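PDB 5AXO: metallo-beta-lactamase from Serratia marcescens, which hydrolyses the beta-lactam ring of antibiotics with the help of two zinc ions, and here holds a ring-opened carbapenem in its active site. Local coordinates for residues Asp76-Ile81 and Ser118-Ser123; Leu39-Thr44 and Leu69-His74; Val50-Ile55 and Ser82-Leu87. All coordinates share one frame; numbering follows the deposited sequence.

Interaction 2 (39-44 with 69-74) lies deepest: all its touching residues are buried, backbone hydrogen bonds join the strand ends, and Asp41, accepting two hydrogen bonds from Thr71, joins the loops that follow. Interaction 1 (76-81 with 118-123) continues from it along the chain. Both carry zinc ligands, both approach the bound product, and Gly42 N and Thr43 O of interaction 2 bond to His77 O and Gly80 N of interaction 1. Between its own two segments, however, interaction 1 relies on packing and a water. Interaction 3 (50-55 with 82-87) is farther out, a helix pair whose side-chain contacts are apolar, with Leu87 exposed at the margin, and is linked to interaction 2 through Leu39.

Interaction 1 of 3, residues Asp76-Ile81 and Ser118-Ser123; sequences DHAGGI and SNFPGS. With ZN (zinc ion), chain C; LMP ((2~{S},3~{R},4~{S})-2-[(2~{S},3~{R})-1,3-bis(oxidanyl)-1-oxidanylidene-butan-2-yl]-4-[(3~{S},5~{S})-5-(dimethylcarbamoy l)pyrrolidin-3-yl]sulfanyl-3-methyl-3,4-dihydro-2~{H}-pyrrole-5-carboxylic acid), chain R.
Phe120 packs on Ala78 and Gly79, just behind Asp76 and His77, the last two residues of the HxHxDH zinc motif of the metallo-beta-lactamase fold. The packing comes first. With CG between its own backbone N and carbonyl carbon (chi1 58°), Phe120 turns its ring back toward Ala78, oblique to Ala78 O and Gly79 CA. Its apolar contacts are CB, 3.8 Å from Gly79 CA, and CE2, 3.9 Å from Ala78 CB. Pro121 follows, its CD 3.5 Å from Gly79 O, and farther along Ile81 CG2 rests 3.8 Å from Ser123 OG. The loop is thus pressed against the chain between His77 and Ile81.

No direct hydrogen bond joins the segments. Instead a water sits between Ala78 O and Pro121 O, at hydrogen-bonding distance from both, while Ala78 O also receives Ile81 N.

Metal binding occupies the other end of 76-81. Asp76 OD2 and His77 NE2 hold a zinc ion that His215, a water and the opened carbapenem, through its ring nitrogen N4 and carboxylate oxygen O32, also bind. Asp76 divides its carboxylate: OD2 takes the metal at 2.2 Å, while OD1 accepts a hydrogen bond of 2.8 Å from that zinc-bound water.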
loop_
_atom_site.group_PDB
_atom_site.type_symbol
_atom_site.label_atom_id
_atom_site.label_comp_id
_atom_site.label_asym_id
_atom_site.label_seq_id
_atom_site.Cartn_x
_atom_site.Cartn_y
_atom_site.Cartn_z
ATOM N N ASP A 76 -0.888 7.257 8.157
ATOM C CA ASP A 76 -0.213 7.719 6.942
ATOM C C ASP A 76 -0.710 7.045 5.640
ATOM O O ASP A 76 -0.712 7.707 4.615
ATOM C CB ASP A 76 1.319 7.687 7.087
ATOM C CG ASP A 76 1.883 6.358 7.501
ATOM O OD1 ASP A 76 1.251 5.585 8.279
ATOM O OD2 ASP A 76 3.045 6.200 7.128
ATOM N N HIS A 77 -1.147 5.792 5.711
ATOM C CA HIS A 77 -1.685 5.088 4.556
ATOM C C HIS A 77 -3.173 5.043 4.498
ATOM O O HIS A 77 -3.775 4.944 3.405
ATOM C CB HIS A 77 -1.096 3.678 4.538
ATOM C CG HIS A 77 0.380 3.652 4.687
ATOM N ND1 HIS A 77 1.247 3.941 3.640
ATOM C CD2 HIS A 77 1.152 3.524 5.800
ATOM C CE1 HIS A 77 2.488 3.970 4.108
ATOM N NE2 HIS A 77 2.457 3.723 5.406
ATOM N N ALA A 78 -3.810 4.945 5.653
ATOM C CA ALA A 78 -5.231 4.668 5.819
ATOM C C ALA A 78 -6.017 5.885 6.276
ATOM O O ALA A 78 -7.262 5.850 6.314
ATOM C CB ALA A 78 -5.490 3.518 6.753
ATOM N N GLY A 79 -5.335 6.945 6.703
ATOM C CA GLY A 79 -6.022 8.091 7.306
ATOM C C GLY A 79 -7.039 8.738 6.383
ATOM O O GLY A 79 -8.050 9.246 6.883
ATOM N N GLY A 80 -6.807 8.657 5.070
ATOM C CA GLY A 80 -7.700 9.202 4.079
ATOM C C GLY A 80 -8.746 8.225 3.544
ATOM O O GLY A 80 -9.599 8.647 2.752
ATOM N N ILE A 81 -8.704 6.967 3.964
ATOM C CA ILE A 81 -9.621 5.983 3.413
ATOM C C ILE A 81 -11.072 6.351 3.748
ATOM O O ILE A 81 -11.917 6.244 2.868
ATOM C CB ILE A 81 -9.291 4.575 3.882
ATOM C CG1 ILE A 81 -7.999 4.149 3.163
ATOM C CG2 ILE A 81 -10.418 3.613 3.566
ATOM C CD1 ILE A 81 -7.473 2.794 3.518
ATOM N N SER A 118 -0.894 7.792 16.137
ATOM C CA SER A 118 -2.037 8.709 16.199
ATOM C C SER A 118 -3.246 8.069 15.539
ATOM O O SER A 118 -3.135 7.441 14.472
ATOM C CB SER A 118 -1.718 10.021 15.521
ATOM O OG SER A 118 -0.718 10.717 16.265
ATOM N N ASN A 119 -4.411 8.256 16.161
ATOM C CA ASN A 119 -5.649 7.748 15.631
ATOM C C ASN A 119 -6.035 8.473 14.362
ATOM O O ASN A 119 -5.528 9.558 14.080
ATOM C CB ASN A 119 -6.809 7.915 16.626
ATOM C CG ASN A 119 -6.636 7.128 17.900
ATOM O OD1 ASN A 119 -5.810 6.272 18.027
ATOM N ND2 ASN A 119 -7.474 7.444 18.856
ATOM N N PHE A 120 -6.861 7.841 13.546
ATOM C CA PHE A 120 -7.292 8.453 12.294
ATOM C C PHE A 120 -8.809 8.172 12.107
ATOM O O PHE A 120 -9.426 7.458 12.914
ATOM C CB PHE A 120 -6.448 7.926 11.119
ATOM C CG PHE A 120 -6.512 6.429 10.957
ATOM C CD1 PHE A 120 -5.585 5.605 11.596
ATOM C CD2 PHE A 120 -7.438 5.825 10.114
ATOM C CE1 PHE A 120 -5.616 4.248 11.446
ATOM C CE2 PHE A 120 -7.491 4.468 9.999
ATOM C CZ PHE A 120 -6.555 3.661 10.627
ATOM N N PRO A 121 -9.443 8.767 11.076
ATOM C CA PRO A 121 -10.907 8.634 11.014
ATOM C C PRO A 121 -11.300 7.193 10.678
ATOM O O PRO A 121 -10.777 6.599 9.725
ATOM C CB PRO A 121 -11.287 9.605 9.886
ATOM C CG PRO A 121 -10.200 10.630 9.887
ATOM C CD PRO A 121 -8.952 9.862 10.209
ATOM N N GLY A 122 -12.274 6.654 11.395
ATOM C CA GLY A 122 -12.796 5.369 11.057
ATOM C C GLY A 122 -13.587 5.371 9.760
ATOM O O GLY A 122 -14.221 6.349 9.404
ATOM N N SER A 123 -13.523 4.257 9.035
ATOM C CA SER A 123 -14.188 4.085 7.742
ATOM C C SER A 123 -15.426 3.217 7.883
ATOM O O SER A 123 -15.438 2.287 8.646
ATOM C CB SER A 123 -13.205 3.488 6.730
ATOM O OG SER A 123 -13.774 3.404 5.416
HETATM ZN ZN ZN C . 3.931 4.214 6.857
HETATM C C1 LMP R . 7.691 4.993 9.645
HETATM C C2 LMP R . 7.855 3.652 8.904
HETATM C C3 LMP R . 6.564 3.586 8.118
HETATM O O7A LMP R . 12.146 7.064 6.617
HETATM C C6A LMP R . 11.076 7.376 6.111
HETATM N N7A LMP R . 10.665 8.641 6.028
HETATM C C9A LMP R . 9.547 9.083 5.197
HETATM C C8A LMP R . 11.335 9.738 6.712
HETATM C C5A LMP R . 10.177 6.317 5.533
HETATM C C2A LMP R . 9.182 5.823 6.577
HETATM N N3A LMP R . 10.961 5.138 5.093
HETATM C C4A LMP R . 10.134 3.933 5.318
HETATM C C1A LMP R . 9.075 4.324 6.353
HETATM S S21 LMP R . 9.339 3.482 7.876
HETATM C C31 LMP R . 6.255 2.418 7.289
HETATM O O31 LMP R . 7.201 1.629 7.043
HETATM O O32 LMP R . 5.040 2.243 6.769
HETATM N N4 LMP R . 5.767 4.552 8.312
HETATM C C11 LMP R . 7.794 4.782 11.170
HETATM C C5 LMP R . 6.356 5.605 9.120
HETATM C C6 LMP R . 5.267 6.107 10.092
HETATM C C61 LMP R . 4.679 5.097 11.105
HETATM O O62 LMP R . 4.688 3.716 10.716
HETATM C C62 LMP R . 3.230 5.424 11.479
HETATM C C7 LMP R . 5.846 7.268 10.846
HETATM O O71 LMP R . 5.437 7.595 11.951
HETATM O O72 LMP R . 6.735 8.014 10.237
HETATM O O HOH W 1 3.037 3.502 8.588
HETATM O O HOH W 2 -9.748 6.257 7.262
#

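Interaction 2 of 3, residues Leu39-Thr44 and Leu69-His74. With ZN (zinc ion), chain B; NA (sodium ion), chain K; LMP ((2~{S},3~{R},4~{S})-2-[(2~{S},3~{R})-1,3-bis(oxidanyl)-1-oxidanylidene-butan-2-yl]-4-[(3~{S},5~{S})-5-(dimethylcarbamoy l)pyrrolidin-3-yl]sulfanyl-3-methyl-3,4-dihydro-2~{H}-pyrrole-5-carboxylic acid), chain R.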
loop_
_atom_site.group_PDB
_atom_site.type_symbol
_atom_site.label_atom_id
_atom_site.label_comp_id
_atom_site.label_asym_id
_atom_site.label_seq_id
_atom_site.Cartn_x
_atom_site.Cartn_y
_atom_site.Cartn_z
ATOM N N LEU A 39 -8.950 1.737 -6.051
ATOM C CA LEU A 39 -7.991 2.632 -5.423
ATOM C C LEU A 39 -7.244 1.861 -4.344
ATOM O O LEU A 39 -7.883 1.150 -3.546
ATOM C CB LEU A 39 -8.718 3.818 -4.810
ATOM C CG LEU A 39 -7.860 4.756 -3.975
ATOM C CD1 LEU A 39 -6.786 5.450 -4.816
ATOM C CD2 LEU A 39 -8.708 5.762 -3.211
ATOM N N VAL A 40 -5.906 1.881 -4.401
ATOM C CA VAL A 40 -5.080 1.318 -3.323
ATOM C C VAL A 40 -4.538 2.401 -2.416
ATOM O O VAL A 40 -3.827 3.309 -2.881
ATOM C CB VAL A 40 -3.903 0.496 -3.890
ATOM C CG1 VAL A 40 -3.215 -0.233 -2.759
ATOM C CG2 VAL A 40 -4.429 -0.471 -4.919
ATOM N N ASP A 41 -5.023 2.365 -1.172
ATOM C CA ASP A 41 -4.695 3.247 -0.060
ATOM C C ASP A 41 -5.308 4.608 -0.224
ATOM O O ASP A 41 -5.776 5.006 -1.307
ATOM C CB ASP A 41 -3.193 3.282 0.217
ATOM C CG ASP A 41 -2.714 2.125 1.026
ATOM O OD1 ASP A 41 -3.585 1.441 1.629
ATOM O OD2 ASP A 41 -1.488 1.900 1.053
ATOM N N GLY A 42 -5.336 5.346 0.901
ATOM C CA GLY A 42 -5.936 6.680 0.938
ATOM C C GLY A 42 -5.042 7.819 1.371
ATOM O O GLY A 42 -5.459 8.981 1.302
ATOM N N THR A 43 -3.783 7.505 1.714
ATOM C CA THR A 43 -2.903 8.475 2.363
ATOM C C THR A 43 -3.529 8.960 3.679
ATOM O O THR A 43 -4.106 8.156 4.412
ATOM C CB THR A 43 -2.403 9.598 1.402
ATOM O OG1 THR A 43 -3.344 10.674 1.268
ATOM C CG2 THR A 43 -2.075 9.010 0.031
ATOM N N THR A 44 -3.193 10.189 4.055
ATOM C CA THR A 44 -3.660 10.778 5.320
ATOM C C THR A 44 -5.037 11.355 5.165
ATOM O O THR A 44 -5.557 11.460 4.075
ATOM C CB THR A 44 -2.712 11.877 5.768
ATOM O OG1 THR A 44 -2.737 12.888 4.755
ATOM C CG2 THR A 44 -1.323 11.406 5.934
ATOM N N LEU A 69 -8.579 -0.583 -1.522
ATOM C CA LEU A 69 -7.775 -1.655 -0.951
ATOM C C LEU A 69 -6.786 -1.041 0.039
ATOM O O LEU A 69 -6.124 -0.043 -0.288
ATOM C CB LEU A 69 -7.010 -2.399 -2.048
ATOM C CG LEU A 69 -7.836 -2.873 -3.236
ATOM C CD1 LEU A 69 -6.933 -3.644 -4.180
ATOM C CD2 LEU A 69 -9.070 -3.663 -2.844
ATOM N N SER A 70 -6.677 -1.592 1.232
ATOM C CA SER A 70 -5.788 -1.060 2.248
ATOM C C SER A 70 -4.564 -1.959 2.382
ATOM O O SER A 70 -4.731 -3.185 2.540
ATOM C CB SER A 70 -6.516 -1.049 3.593
ATOM O OG SER A 70 -5.659 -0.667 4.659
ATOM N N THR A 71 -3.375 -1.403 2.291
ATOM C CA THR A 71 -2.198 -2.099 2.722
ATOM C C THR A 71 -2.180 -2.351 4.218
ATOM O O THR A 71 -2.219 -3.536 4.661
ATOM C CB THR A 71 -0.911 -1.371 2.306
ATOM O OG1 THR A 71 -0.929 -0.056 2.811
ATOM C CG2 THR A 71 -0.671 -1.397 0.810
ATOM N N HIS A 72 -2.107 -1.295 5.014
ATOM C CA HIS A 72 -2.276 -1.474 6.442
ATOM C C HIS A 72 -2.782 -0.216 7.107
ATOM O O HIS A 72 -2.834 0.883 6.545
ATOM C CB HIS A 72 -0.923 -1.923 7.064
ATOM C CG HIS A 72 0.102 -0.825 7.180
ATOM N ND1 HIS A 72 1.048 -0.601 6.207
ATOM C CD2 HIS A 72 0.355 0.085 8.153
ATOM C CE1 HIS A 72 1.821 0.413 6.565
ATOM N NE2 HIS A 72 1.436 0.840 7.750
ATOM N N SER A 73 -3.173 -0.412 8.362
ATOM C CA SER A 73 -4.064 0.489 9.085
ATOM C C SER A 73 -3.322 1.447 10.009
ATOM O O SER A 73 -3.526 1.428 11.218
ATOM C CB SER A 73 -5.078 -0.325 9.878
ATOM O OG SER A 73 -4.433 -1.328 10.644
ATOM N N HIS A 74 -2.457 2.279 9.409
ATOM C CA HIS A 74 -1.874 3.433 10.136
ATOM C C HIS A 74 -2.295 4.738 9.452
ATOM O O HIS A 74 -2.645 4.736 8.251
ATOM C CB HIS A 74 -0.355 3.343 10.150
ATOM C CG HIS A 74 0.168 2.236 10.983
ATOM N ND1 HIS A 74 1.406 1.666 10.748
ATOM C CD2 HIS A 74 -0.358 1.615 12.064
ATOM C CE1 HIS A 74 1.622 0.760 11.680
ATOM N NE2 HIS A 74 0.569 0.712 12.487
HETATM ZN ZN ZN B . 2.593 1.817 9.099
HETATM NA NA NA K . -4.929 -4.791 4.822
HETATM C C1 LMP R . 7.691 4.993 9.645
HETATM C C2 LMP R . 7.855 3.652 8.904
HETATM C C3 LMP R . 6.564 3.586 8.118
HETATM O O7A LMP R . 12.146 7.064 6.617
HETATM C C6A LMP R . 11.076 7.376 6.111
HETATM N N7A LMP R . 10.665 8.641 6.028
HETATM C C9A LMP R . 9.547 9.083 5.197
HETATM C C8A LMP R . 11.335 9.738 6.712
HETATM C C5A LMP R . 10.177 6.317 5.533
HETATM C C2A LMP R . 9.182 5.823 6.577
HETATM N N3A LMP R . 10.961 5.138 5.093
HETATM C C4A LMP R . 10.134 3.933 5.318
HETATM C C1A LMP R . 9.075 4.324 6.353
HETATM S S21 LMP R . 9.339 3.482 7.876
HETATM C C31 LMP R . 6.255 2.418 7.289
HETATM O O31 LMP R . 7.201 1.629 7.043
HETATM O O32 LMP R . 5.040 2.243 6.769
HETATM N N4 LMP R . 5.767 4.552 8.312
HETATM C C11 LMP R . 7.794 4.782 11.170
HETATM C C5 LMP R . 6.356 5.605 9.120
HETATM C C6 LMP R . 5.267 6.107 10.092
HETATM C C61 LMP R . 4.679 5.097 11.105
HETATM O O62 LMP R . 4.688 3.716 10.716
HETATM C C62 LMP R . 3.230 5.424 11.479
HETATM C C7 LMP R . 5.846 7.268 10.846
HETATM O O71 LMP R . 5.437 7.595 11.951
HETATM O O72 LMP R . 6.735 8.014 10.237
HETATM O O HOH W 3 -4.263 1.609 4.248
HETATM O O HOH W 4 -5.260 -2.671 6.592
HETATM O O HOH W 1 3.037 3.502 8.588
#
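A beta-alpha-beta crossover brings strands 37-40 and 65-69 side by side in parallel, and the contact lies where both strands end and the zinc-binding loop begins, with Val40 paired to Leu69. Leu69 faces strand 37-40 with both its N and its O, straddling Val40: N donates to Leu39 O at 2.8 Å, and O accepts Asp41 N, also at 2.8 Å. The side chains of Val40 and Leu69 lie on the same face of the sheet, CG2 of the valine 4.1 Å from CD1 of the leucine, and Trp157 from the second sheet packs on both.

Past the strands, Asp41 OD2 receives the Thr71 hydroxyl OG1 at 2.7 Å through the syn lone pair. OD1 is met by Thr71 N at 2.9 Å, also from the syn side but 23° out of the carboxylate plane. Thr71 can offer both groups because OG1 is set between its N and carbonyl carbon (chi1 56°), close to the N-H. A water adds a third bond, donating to Asp41 OD1 and to His72 O while accepting from Ser70 OG. Three donors on a buried carboxylate fix its rotation and would probably favour the ionised state.

This pinned backbone leads straight to the metal. His72 NE2 and His74 ND1 bind the zinc ion at 2.0 Å each, with His150 and a water as further ligands; the same water bridges to the zinc ion of Asp76, His77 and His215. Asp174 and Asp111 are hydrogen-bonded to His72 ND1 and His74 NE2, which would orient the rings. Ser70 O and Thr71 O also bind a sodium ion, together with Gly153 O and another water. Metal ligands on a loop just beyond a strand end, the HxHxDH arrangement, are the hallmark of the metallo-beta-lactamase superfamily.

Interaction 3 of 3, residues Val50-Ile55 and Ser82-Leu87; sequences VVAANI and SAMQKL. With NA (sodium ion), chain H; NA (sodium ion), chain D.
Met84 of helix 81-88 reaches across to Ala52, Val51 and Ile55 of helix 47-57. The axes of the two short helical segments approach to 10.7 Å at an angle of 42°, and Met84 meets three residues of the other segment. From CB, the chain sets out with CG anti to the carbonyl carbon (chi1 -70°); CB and CG serve as the arm that carries the sulfur over. A bend at chi2 sets SD against the near surface of the other helix, 4.0 Å from Ala52 CB and 4.1 Å from Val51 CG1. A second bend, at chi3 (-49°), turns the terminal methyl aside, and CE meets Ile55 CD1 tip to tip at 4.0 Å. CE also nears Leu39, so the side chain fills the angle between both helices and strand 37-40 beneath them.

Beside it, Leu87 closes the more exposed margin, placing CD1 3.9 Å from Ala52 CB. The small methyl of Ala52 is thereby flanked by both Met84 and Leu87. All the side-chain contacts between these segments are apolar, and no hydrogen bond crosses; between them the association rests on dispersion and burial, forces that depend on fit of shape more than on direction.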
loop_
_atom_site.group_PDB
_atom_site.type_symbol
_atom_site.label_atom_id
_atom_site.label_comp_id
_atom_site.label_asym_id
_atom_site.label_seq_id
_atom_site.Cartn_x
_atom_site.Cartn_y
_atom_site.Cartn_z
ATOM N N VAL A 50 -6.148 15.507 -1.738
ATOM C CA VAL A 50 -5.171 15.395 -2.808
ATOM C C VAL A 50 -5.516 14.198 -3.703
ATOM O O VAL A 50 -5.501 14.305 -4.923
ATOM C CB VAL A 50 -3.752 15.284 -2.195
ATOM C CG1 VAL A 50 -2.714 14.967 -3.239
ATOM C CG2 VAL A 50 -3.373 16.586 -1.493
ATOM N N VAL A 51 -5.686 13.017 -3.092
ATOM C CA VAL A 51 -6.041 11.830 -3.830
ATOM C C VAL A 51 -7.260 12.056 -4.708
ATOM O O VAL A 51 -7.290 11.678 -5.884
ATOM C CB VAL A 51 -6.210 10.618 -2.893
ATOM C CG1 VAL A 51 -6.717 9.395 -3.641
ATOM C CG2 VAL A 51 -4.928 10.273 -2.178
ATOM N N ALA A 52 -8.320 12.617 -4.138
ATOM C CA ALA A 52 -9.541 12.846 -4.895
ATOM C C ALA A 52 -9.335 13.762 -6.093
ATOM O O ALA A 52 -9.790 13.459 -7.205
ATOM C CB ALA A 52 -10.596 13.402 -3.969
ATOM N N ALA A 53 -8.623 14.869 -5.888
ATOM C CA ALA A 53 -8.311 15.789 -6.977
ATOM C C ALA A 53 -7.452 15.105 -8.034
ATOM O O ALA A 53 -7.636 15.277 -9.229
ATOM C CB ALA A 53 -7.612 16.976 -6.435
ATOM N N ASN A 54 -6.527 14.261 -7.566
ATOM C CA ASN A 54 -5.649 13.549 -8.470
ATOM C C ASN A 54 -6.408 12.574 -9.387
ATOM O O ASN A 54 -6.106 12.434 -10.561
ATOM C CB ASN A 54 -4.562 12.824 -7.674
ATOM C CG ASN A 54 -3.510 13.767 -7.110
ATOM O OD1 ASN A 54 -3.431 14.923 -7.532
ATOM N ND2 ASN A 54 -2.676 13.267 -6.230
ATOM N N ILE A 55 -7.343 11.815 -8.802
ATOM C CA ILE A 55 -8.142 10.864 -9.598
ATOM C C ILE A 55 -8.916 11.654 -10.651
ATOM O O ILE A 55 -8.957 11.257 -11.809
ATOM C CB ILE A 55 -9.104 10.111 -8.663
ATOM C CG1 ILE A 55 -8.312 9.155 -7.772
ATOM C CG2 ILE A 55 -10.132 9.341 -9.471
ATOM C CD1 ILE A 55 -9.136 8.593 -6.627
ATOM N N SER A 82 -11.369 6.799 4.961
ATOM C CA SER A 82 -12.749 7.070 5.327
ATOM C C SER A 82 -13.317 8.125 4.436
ATOM O O SER A 82 -14.453 7.989 3.930
ATOM C CB SER A 82 -12.813 7.501 6.773
ATOM O OG SER A 82 -14.168 7.754 7.125
ATOM N N ALA A 83 -12.564 9.209 4.275
ATOM C CA ALA A 83 -13.032 10.270 3.423
ATOM C C ALA A 83 -13.229 9.796 2.001
ATOM O O ALA A 83 -14.178 10.201 1.319
ATOM C CB ALA A 83 -12.080 11.451 3.481
ATOM N N MET A 84 -12.242 9.088 1.472
ATOM C CA MET A 84 -12.367 8.532 0.139
ATOM C C MET A 84 -13.581 7.623 0.011
ATOM O O MET A 84 -14.235 7.579 -1.046
ATOM C CB MET A 84 -11.087 7.800 -0.274
ATOM C CG MET A 84 -9.925 8.751 -0.525
ATOM S SD MET A 84 -10.183 10.108 -1.667
ATOM C CE MET A 84 -10.898 9.267 -3.072
ATOM N N GLN A 85 -13.827 6.801 1.017
ATOM C CA GLN A 85 -14.994 5.889 1.004
ATOM C C GLN A 85 -16.310 6.699 0.906
ATOM O O GLN A 85 -17.184 6.396 0.101
ATOM C CB GLN A 85 -14.966 4.992 2.257
ATOM C CG GLN A 85 -15.961 3.842 2.234
ATOM C CD GLN A 85 -17.395 4.293 2.364
ATOM O OE1 GLN A 85 -17.724 5.158 3.141
ATOM N NE2 GLN A 85 -18.251 3.678 1.578
ATOM N N LYS A 86 -16.384 7.797 1.626
ATOM C CA LYS A 86 -17.595 8.636 1.536
ATOM C C LYS A 86 -17.720 9.299 0.180
ATOM O O LYS A 86 -18.829 9.415 -0.332
ATOM C CB LYS A 86 -17.599 9.697 2.625
ATOM C CG LYS A 86 -17.891 9.130 3.990
ATOM C CD LYS A 86 -17.932 10.206 5.044
ATOM C CE LYS A 86 -16.574 10.411 5.668
ATOM N NZ LYS A 86 -16.663 11.369 6.813
ATOM N N LEU A 87 -16.616 9.736 -0.410
ATOM C CA LEU A 87 -16.666 10.418 -1.701
ATOM C C LEU A 87 -16.993 9.490 -2.841
ATOM O O LEU A 87 -17.590 9.926 -3.832
ATOM C CB LEU A 87 -15.339 11.078 -2.003
ATOM C CG LEU A 87 -14.980 12.351 -1.208
ATOM C CD1 LEU A 87 -13.516 12.651 -1.464
ATOM C CD2 LEU A 87 -15.866 13.502 -1.636
HETATM NA NA NA H . -16.332 6.106 5.449
HETATM NA NA NA D . -2.020 16.912 -6.188
HETATM O O HOH W 5 -17.772 6.837 7.602
#